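Local coordinates for protein VP5 (Halorubrum pleomorphic virus 6, PDB 6QGL) that is a viral envelope protein that probably mediates fusion of the virus membrane with that of its haloarchaeal host, at residues 304-309 and 319-324; 336-341 and 445-450; 381-386 and 393-398. All blocks are in the same frame, centred on the assembly; numbering follows the deposited sequence.

Interaction 1: 304-309 and 319-324; sequences EREATI and PGTFAL
Ala-307 and Gly-320 pair across the beta hairpin of strands 305-311 and 317-324, within an antiparallel six-stranded sheet. They form a hydrogen-bonded pair. Ala-307 N donates to Gly-320 O at 2.8 Å, and Gly-320 N returns a bond to Ala-307 O. Next along is Thr-308 with Pro-319, a non-hydrogen-bonded pair. Here the missing amide hydrogen of the proline costs no bond to strand 305-309.

The two strand segments splay strongly, with 117° between their directions. Strand 319-324 swings off to pair with strand 347-352, where Thr-321 OG1 bonds Thr-350 OG1.

On the face of Thr-308 and Pro-319, Glu-306 has CG anti to its backbone N (chi1 -178°) and then bends at chi2. This folds the carboxylate over the backbone of Gly-320. OE1 of Glu-306 meets CG2 of Thr-321 at 3.4 Å.

On the other face the contact is apolar. The Phe-322 ring turns back toward Ala-307 and Ile-309 and also meets Phe-349 edge-to-face. Ala-307 CB lies 3.6 Å from Phe-322 CE2, and CD1 of Ile-309 comes tip to tip with Phe-322 CZ.

Interaction 2: 336-341 and 445-450; sequences QTYDPS and GAFTVD
Tyr-338 and Phe-447 form the main fit between the short edge strand 337-338 and strand 447-454. The bump is the CB methylene of Tyr-338. It sits over one face of the Phe-447 ring, 4.1 Å from CB to the ring centroid, in a CH-pi contact. Phe-447 has CG between its backbone N and carbonyl carbon (chi1 62°), which turns one ring face toward Tyr-338 CB. The two rings meet obliquely, their planes at 41°.

Pro-340 CG meets the edge of the Phe-447 ring at CE2, 3.6 Å away, and Pro-340 CD rests against Gly-445 O. At the far end Val-449 CG2 approaches the edge of the Tyr-338 ring at CE2, 4.2 Å away. Phe-447 thus lies between Tyr-338 and Pro-340 of 336-341 and Ile-309 and Ile-311 of the neighbouring strand. On the opposite face Thr-337 and Thr-448 lie side by side, methyl against methyl.

The backbones run antiparallel. Tyr-338 N bonds Phe-447 O at 2.8 Å, and Phe-447 N bonds Tyr-338 O at 3.0 Å. Val-449 N adds a third bond to Gln-336 O. Beyond Tyr-338 the ladder stops, and Asp-339 OD1 accepts from Ser-341 N in an Asx turn.

The Tyr-338 hydroxyl accepts from Ser-333 N, outside the two segments. Across the two segments the grip is therefore backbone hydrogen bonding plus apolar contact, with no salt bridge or side-chain hydrogen bond.

Interaction 3: 381-386 and 393-398; sequences GTAIEV and TVSVPA
Ser-395 has OG anti to its backbone N (chi1 -173°), which lays the oxygen against Ala-383 and Glu-385 across the hairpin. OG is 3.5 Å from Ala-383 CB and 3.9 Å from Glu-385 CG. On the other face Val-394 places CG1 between its backbone N and carbonyl carbon (chi1 57°). That branch leans toward Val-386, 4.0 Å from its CB.

The two strands form a regular antiparallel ladder. Ile-384 with Val-396 and Val-386 with Val-394 are hydrogen-bonded pairs. Each pair exchanges two backbone bonds, among them Ile-384 N to Val-396 O at 2.8 Å and Val-386 N to Val-394 O at 2.9 Å. A fifth bond, from Ala-398 N to Thr-382 O at 3.2 Å, ends the ladder. Pro-397 lies opposite Ala-383 in a non-hydrogen-bonded pair, where no amide hydrogen is needed from it. At the turn end Thr-393 CG2 stands 3.6 Å from Val-386 O.

The valines and Ile-384 make a buried apolar face. The face of Ser-395 and Glu-385 is more open and polar, and Glu-385 OE2 forms a salt bridge with Arg-428. The buried face packs on Ile-372 and Ile-374 of strand 371-374, with Trp-401 against Ile-384. Strand 382-388 also pairs with strand 422-431, through Ala-383 to Val-430 and Glu-385 to Arg-428, and so lies between that strand and 393-397.

Interactions 1 and 2 share one antiparallel six-stranded sheet. Their centres are 13 Å apart. Strands 305-311 and 447-454 are neighbours in it, so the hairpin of interaction 1 joins directly to the edge pair of interaction 2. Ile-309 packs on both Phe-447 and Val-449 at this seam. Interaction 3 belongs to a second antiparallel sheet, with its centre 27 Å from each of the others and no touching atoms. Along the chain, interaction 1 comes first. Interaction 2 then joins segments about a hundred residues apart, and interaction 3 falls wholly within that span. The chain thus leaves the first sheet, builds the second, and returns to complete the first.

Interaction 1: 304-309 and 319-324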
loop_
_atom_site.group_PDB
_atom_site.type_symbol
_atom_site.label_atom_id
_atom_site.label_comp_id
_atom_site.label_asym_id
_atom_site.label_seq_id
_atom_site.Cartn_x
_atom_site.Cartn_y
_atom_site.Cartn_z
ATOM N N GLU A 304 9.013 -1.730 -21.746
ATOM C CA GLU A 304 8.897 -2.124 -23.151
ATOM C C GLU A 304 7.691 -3.012 -23.476
ATOM O O GLU A 304 7.184 -2.923 -24.581
ATOM C CB GLU A 304 10.196 -2.794 -23.632
ATOM C CG GLU A 304 11.352 -1.826 -23.826
ATOM C CD GLU A 304 12.697 -2.477 -24.079
ATOM O OE1 GLU A 304 13.328 -2.938 -23.100
ATOM O OE2 GLU A 304 13.129 -2.514 -25.254
ATOM N N ARG A 305 7.263 -3.893 -22.559
ATOM C CA ARG A 305 6.140 -4.807 -22.810
ATOM C C ARG A 305 4.833 -4.392 -22.126
ATOM O O ARG A 305 4.819 -3.459 -21.322
ATOM C CB ARG A 305 6.515 -6.248 -22.417
ATOM C CG ARG A 305 7.450 -6.929 -23.401
ATOM C CD ARG A 305 8.488 -7.770 -22.686
ATOM N NE ARG A 305 9.776 -7.722 -23.377
ATOM C CZ ARG A 305 10.735 -6.837 -23.123
ATOM N NH1 ARG A 305 10.567 -5.918 -22.178
ATOM N NH2 ARG A 305 11.870 -6.865 -23.807
ATOM N N GLU A 306 3.736 -5.101 -22.464
ATOM C CA GLU A 306 2.384 -4.950 -21.923
ATOM C C GLU A 306 1.826 -6.365 -21.745
ATOM O O GLU A 306 1.671 -7.100 -22.723
ATOM C CB GLU A 306 1.496 -4.102 -22.860
ATOM C CG GLU A 306 0.083 -3.852 -22.344
ATOM C CD GLU A 306 -0.114 -2.771 -21.295
ATOM O OE1 GLU A 306 0.868 -2.082 -20.935
ATOM O OE2 GLU A 306 -1.268 -2.608 -20.839
ATOM N N ALA A 307 1.579 -6.757 -20.490
ATOM C CA ALA A 307 1.099 -8.092 -20.150
ATOM C C ALA A 307 -0.397 -8.151 -19.916
ATOM O O ALA A 307 -0.937 -7.339 -19.164
ATOM C CB ALA A 307 1.830 -8.604 -18.920
ATOM N N THR A 308 -1.063 -9.132 -20.545
ATOM C CA THR A 308 -2.486 -9.397 -20.342
ATOM C C THR A 308 -2.507 -10.560 -19.355
ATOM O O THR A 308 -2.065 -11.664 -19.678
ATOM C CB THR A 308 -3.214 -9.647 -21.674
ATOM O OG1 THR A 308 -2.928 -8.576 -22.577
ATOM C CG2 THR A 308 -4.717 -9.765 -21.503
ATOM N N ILE A 309 -2.923 -10.271 -18.123
ATOM C CA ILE A 309 -2.948 -11.214 -17.001
ATOM C C ILE A 309 -4.359 -11.702 -16.747
ATOM O O ILE A 309 -5.309 -10.978 -17.030
ATOM C CB ILE A 309 -2.344 -10.491 -15.747
ATOM C CG1 ILE A 309 -0.906 -10.006 -15.997
ATOM C CG2 ILE A 309 -2.437 -11.299 -14.441
ATOM C CD1 ILE A 309 0.063 -11.025 -16.472
ATOM N N PRO A 319 -4.953 -5.898 -18.769
ATOM C CA PRO A 319 -3.699 -5.543 -19.454
ATOM C C PRO A 319 -2.901 -4.536 -18.604
ATOM O O PRO A 319 -3.488 -3.621 -18.020
ATOM C CB PRO A 319 -4.182 -4.923 -20.769
ATOM C CG PRO A 319 -5.619 -4.487 -20.505
ATOM C CD PRO A 319 -6.034 -4.959 -19.133
ATOM N N GLY A 320 -1.584 -4.704 -18.526
ATOM C CA GLY A 320 -0.747 -3.802 -17.738
ATOM C C GLY A 320 0.733 -4.116 -17.708
ATOM O O GLY A 320 1.177 -5.119 -18.273
ATOM N N THR A 321 1.503 -3.246 -17.030
ATOM C CA THR A 321 2.961 -3.352 -16.902
ATOM C C THR A 321 3.386 -3.894 -15.531
ATOM O O THR A 321 2.801 -3.527 -14.509
ATOM C CB THR A 321 3.641 -2.017 -17.251
ATOM O OG1 THR A 321 3.158 -0.993 -16.390
ATOM C CG2 THR A 321 3.414 -1.601 -18.696
ATOM N N PHE A 322 4.406 -4.770 -15.522
ATOM C CA PHE A 322 4.956 -5.409 -14.323
ATOM C C PHE A 322 6.076 -4.603 -13.654
ATOM O O PHE A 322 6.623 -3.668 -14.244
ATOM C CB PHE A 322 5.504 -6.807 -14.665
ATOM C CG PHE A 322 4.518 -7.947 -14.711
ATOM C CD1 PHE A 322 3.815 -8.328 -13.574
ATOM C CD2 PHE A 322 4.362 -8.703 -15.866
ATOM C CE1 PHE A 322 2.924 -9.402 -13.611
ATOM C CE2 PHE A 322 3.485 -9.787 -15.897
ATOM C CZ PHE A 322 2.775 -10.130 -14.768
ATOM N N ALA A 323 6.426 -5.017 -12.417
ATOM C CA ALA A 323 7.503 -4.488 -11.578
ATOM C C ALA A 323 7.856 -5.535 -10.520
ATOM O O ALA A 323 6.966 -6.018 -9.819
ATOM C CB ALA A 323 7.081 -3.184 -10.914
ATOM N N LEU A 324 9.137 -5.924 -10.440
ATOM C CA LEU A 324 9.616 -6.907 -9.461
ATOM C C LEU A 324 10.625 -6.242 -8.536
ATOM O O LEU A 324 11.500 -5.542 -9.034
ATOM C CB LEU A 324 10.285 -8.114 -10.161
ATOM C CG LEU A 324 9.404 -9.083 -10.958
ATOM C CD1 LEU A 324 10.259 -10.113 -11.670
ATOM C CD2 LEU A 324 8.448 -9.822 -10.061
#

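Interaction 2: 336-341 and 445-450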
loop_
_atom_site.group_PDB
_atom_site.type_symbol
_atom_site.label_atom_id
_atom_site.label_comp_id
_atom_site.label_asym_id
_atom_site.label_seq_id
_atom_site.Cartn_x
_atom_site.Cartn_y
_atom_site.Cartn_z
ATOM N N GLN A 336 2.556 -19.253 -18.974
ATOM C CA GLN A 336 2.933 -19.771 -17.658
ATOM C C GLN A 336 2.065 -19.214 -16.527
ATOM O O GLN A 336 1.568 -18.090 -16.618
ATOM C CB GLN A 336 4.425 -19.507 -17.376
ATOM C CG GLN A 336 5.390 -20.310 -18.247
ATOM C CD GLN A 336 5.434 -21.770 -17.871
ATOM O OE1 GLN A 336 5.957 -22.153 -16.818
ATOM N NE2 GLN A 336 4.887 -22.617 -18.728
ATOM N N THR A 337 1.905 -20.014 -15.456
ATOM C CA THR A 337 1.126 -19.705 -14.250
ATOM C C THR A 337 2.099 -19.439 -13.089
ATOM O O THR A 337 2.970 -20.275 -12.826
ATOM C CB THR A 337 0.158 -20.872 -13.923
ATOM O OG1 THR A 337 0.885 -21.968 -13.363
ATOM C CG2 THR A 337 -0.609 -21.369 -15.140
ATOM N N TYR A 338 1.957 -18.291 -12.398
ATOM C CA TYR A 338 2.848 -17.923 -11.290
ATOM C C TYR A 338 2.129 -17.670 -9.974
ATOM O O TYR A 338 1.100 -16.994 -9.955
ATOM C CB TYR A 338 3.695 -16.692 -11.656
ATOM C CG TYR A 338 4.598 -16.899 -12.850
ATOM C CD1 TYR A 338 5.834 -17.527 -12.716
ATOM C CD2 TYR A 338 4.225 -16.457 -14.115
ATOM C CE1 TYR A 338 6.670 -17.723 -13.813
ATOM C CE2 TYR A 338 5.057 -16.640 -15.220
ATOM C CZ TYR A 338 6.277 -17.278 -15.064
ATOM O OH TYR A 338 7.102 -17.469 -16.146
ATOM N N ASP A 339 2.691 -18.188 -8.870
ATOM C CA ASP A 339 2.150 -17.963 -7.533
ATOM C C ASP A 339 3.104 -17.026 -6.800
ATOM O O ASP A 339 4.228 -17.432 -6.501
ATOM C CB ASP A 339 1.944 -19.279 -6.756
ATOM C CG ASP A 339 1.293 -19.133 -5.382
ATOM O OD1 ASP A 339 0.924 -17.991 -5.007
ATOM O OD2 ASP A 339 1.155 -20.157 -4.681
ATOM N N PRO A 340 2.666 -15.783 -6.496
ATOM C CA PRO A 340 3.554 -14.816 -5.826
ATOM C C PRO A 340 3.950 -15.135 -4.391
ATOM O O PRO A 340 4.843 -14.472 -3.861
ATOM C CB PRO A 340 2.786 -13.497 -5.917
ATOM C CG PRO A 340 1.740 -13.721 -6.954
ATOM C CD PRO A 340 1.378 -15.156 -6.834
ATOM N N SER A 341 3.311 -16.140 -3.765
ATOM C CA SER A 341 3.633 -16.551 -2.397
ATOM C C SER A 341 4.985 -17.282 -2.340
ATOM O O SER A 341 5.648 -17.265 -1.301
ATOM C CB SER A 341 2.521 -17.417 -1.812
ATOM O OG SER A 341 2.386 -18.652 -2.493
ATOM N N GLY A 445 -2.148 -13.368 -5.113
ATOM C CA GLY A 445 -2.710 -14.630 -5.573
ATOM C C GLY A 445 -2.220 -15.029 -6.946
ATOM O O GLY A 445 -1.771 -14.177 -7.721
ATOM N N ALA A 446 -2.323 -16.338 -7.246
ATOM C CA ALA A 446 -1.911 -16.966 -8.501
ATOM C C ALA A 446 -2.499 -16.295 -9.741
ATOM O O ALA A 446 -3.700 -16.015 -9.799
ATOM C CB ALA A 446 -2.256 -18.447 -8.485
ATOM N N PHE A 447 -1.625 -16.014 -10.718
ATOM C CA PHE A 447 -1.970 -15.372 -11.981
ATOM C C PHE A 447 -1.336 -16.109 -13.154
ATOM O O PHE A 447 -0.303 -16.763 -12.989
ATOM C CB PHE A 447 -1.521 -13.895 -11.974
ATOM C CG PHE A 447 -0.034 -13.635 -11.839
ATOM C CD1 PHE A 447 0.799 -13.658 -12.954
ATOM C CD2 PHE A 447 0.522 -13.303 -10.610
ATOM C CE1 PHE A 447 2.169 -13.407 -12.832
ATOM C CE2 PHE A 447 1.892 -13.037 -10.492
ATOM C CZ PHE A 447 2.705 -13.094 -11.603
ATOM N N THR A 448 -1.936 -15.981 -14.345
ATOM C CA THR A 448 -1.396 -16.578 -15.569
ATOM C C THR A 448 -1.179 -15.462 -16.592
ATOM O O THR A 448 -2.072 -14.635 -16.801
ATOM C CB THR A 448 -2.268 -17.740 -16.101
ATOM O OG1 THR A 448 -3.508 -17.238 -16.570
ATOM C CG2 THR A 448 -2.564 -18.780 -15.065
ATOM N N VAL A 449 0.019 -15.424 -17.196
ATOM C CA VAL A 449 0.385 -14.427 -18.204
ATOM C C VAL A 449 -0.150 -14.929 -19.550
ATOM O O VAL A 449 0.377 -15.899 -20.087
ATOM C CB VAL A 449 1.917 -14.146 -18.236
ATOM C CG1 VAL A 449 2.261 -13.042 -19.234
ATOM C CG2 VAL A 449 2.452 -13.800 -16.847
ATOM N N ASP A 450 -1.228 -14.303 -20.061
ATOM C CA ASP A 450 -1.857 -14.699 -21.324
ATOM C C ASP A 450 -0.981 -14.355 -22.523
ATOM O O ASP A 450 -0.568 -15.254 -23.257
ATOM C CB ASP A 450 -3.263 -14.082 -21.474
ATOM C CG ASP A 450 -4.244 -14.472 -20.387
ATOM O OD1 ASP A 450 -4.328 -15.678 -20.070
ATOM O OD2 ASP A 450 -4.944 -13.574 -19.871
#

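Interaction 3: 381-386 and 393-398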
loop_
_atom_site.group_PDB
_atom_site.type_symbol
_atom_site.label_atom_id
_atom_site.label_comp_id
_atom_site.label_asym_id
_atom_site.label_seq_id
_atom_site.Cartn_x
_atom_site.Cartn_y
_atom_site.Cartn_z
ATOM N N GLY A 381 -16.772 -1.941 -7.024
ATOM C CA GLY A 381 -16.295 -1.182 -8.174
ATOM C C GLY A 381 -16.536 -1.855 -9.514
ATOM O O GLY A 381 -16.015 -1.395 -10.536
ATOM N N THR A 382 -17.308 -2.963 -9.522
ATOM C CA THR A 382 -17.660 -3.702 -10.740
ATOM C C THR A 382 -19.163 -3.885 -10.836
ATOM O O THR A 382 -19.854 -3.908 -9.815
ATOM C CB THR A 382 -16.961 -5.081 -10.842
ATOM O OG1 THR A 382 -17.480 -5.976 -9.860
ATOM C CG2 THR A 382 -15.440 -5.003 -10.774
ATOM N N ALA A 383 -19.661 -4.046 -12.067
ATOM C CA ALA A 383 -21.067 -4.298 -12.350
ATOM C C ALA A 383 -21.202 -5.644 -13.046
ATOM O O ALA A 383 -20.404 -5.958 -13.936
ATOM C CB ALA A 383 -21.640 -3.195 -13.227
ATOM N N ILE A 384 -22.185 -6.458 -12.615
ATOM C CA ILE A 384 -22.448 -7.762 -13.224
ATOM C C ILE A 384 -23.438 -7.536 -14.356
ATOM O O ILE A 384 -24.566 -7.095 -14.115
ATOM C CB ILE A 384 -22.913 -8.853 -12.212
ATOM C CG1 ILE A 384 -21.877 -9.045 -11.082
ATOM C CG2 ILE A 384 -23.187 -10.190 -12.933
ATOM C CD1 ILE A 384 -22.417 -9.656 -9.811
ATOM N N GLU A 385 -22.984 -7.782 -15.595
ATOM C CA GLU A 385 -23.782 -7.642 -16.810
ATOM C C GLU A 385 -24.441 -8.987 -17.087
ATOM O O GLU A 385 -23.777 -9.929 -17.525
ATOM C CB GLU A 385 -22.920 -7.179 -18.000
ATOM C CG GLU A 385 -22.365 -5.770 -17.860
ATOM C CD GLU A 385 -21.802 -5.175 -19.135
ATOM O OE1 GLU A 385 -22.298 -4.105 -19.557
ATOM O OE2 GLU A 385 -20.865 -5.773 -19.714
ATOM N N VAL A 386 -25.738 -9.086 -16.765
ATOM C CA VAL A 386 -26.531 -10.307 -16.911
ATOM C C VAL A 386 -27.265 -10.296 -18.251
ATOM O O VAL A 386 -28.041 -9.379 -18.518
ATOM C CB VAL A 386 -27.508 -10.503 -15.716
ATOM C CG1 VAL A 386 -28.260 -11.828 -15.822
ATOM C CG2 VAL A 386 -26.778 -10.407 -14.379
ATOM N N THR A 393 -29.968 -7.515 -21.866
ATOM C CA THR A 393 -28.878 -7.353 -20.909
ATOM C C THR A 393 -29.221 -6.285 -19.874
ATOM O O THR A 393 -29.880 -5.295 -20.193
ATOM C CB THR A 393 -27.537 -7.120 -21.645
ATOM O OG1 THR A 393 -27.374 -8.124 -22.647
ATOM C CG2 THR A 393 -26.325 -7.159 -20.714
ATOM N N VAL A 394 -28.789 -6.515 -18.630
ATOM C CA VAL A 394 -28.963 -5.601 -17.507
ATOM C C VAL A 394 -27.626 -5.475 -16.780
ATOM O O VAL A 394 -26.988 -6.490 -16.492
ATOM C CB VAL A 394 -30.158 -5.978 -16.576
ATOM C CG1 VAL A 394 -30.042 -7.400 -16.026
ATOM C CG2 VAL A 394 -30.335 -4.970 -15.445
ATOM N N SER A 395 -27.175 -4.236 -16.541
ATOM C CA SER A 395 -25.929 -3.984 -15.821
ATOM C C SER A 395 -26.280 -3.664 -14.375
ATOM O O SER A 395 -27.030 -2.718 -14.111
ATOM C CB SER A 395 -25.133 -2.853 -16.464
ATOM O OG SER A 395 -23.860 -2.734 -15.849
ATOM N N VAL A 396 -25.801 -4.502 -13.446
ATOM C CA VAL A 396 -26.102 -4.342 -12.028
ATOM C C VAL A 396 -24.826 -4.050 -11.238
ATOM O O VAL A 396 -24.003 -4.958 -11.089
ATOM C CB VAL A 396 -26.883 -5.549 -11.427
ATOM C CG1 VAL A 396 -27.459 -5.197 -10.059
ATOM C CG2 VAL A 396 -27.988 -6.039 -12.364
ATOM N N PRO A 397 -24.651 -2.818 -10.695
ATOM C CA PRO A 397 -23.458 -2.545 -9.871
ATOM C C PRO A 397 -23.576 -3.265 -8.529
ATOM O O PRO A 397 -24.690 -3.397 -8.019
ATOM C CB PRO A 397 -23.487 -1.023 -9.697
ATOM C CG PRO A 397 -24.908 -0.659 -9.800
ATOM C CD PRO A 397 -25.558 -1.649 -10.730
ATOM N N ALA A 398 -22.447 -3.732 -7.960
ATOM C CA ALA A 398 -22.428 -4.475 -6.693
ATOM C C ALA A 398 -23.309 -3.874 -5.588
ATOM O O ALA A 398 -24.014 -4.622 -4.904
ATOM C CB ALA A 398 -21.005 -4.641 -6.198
#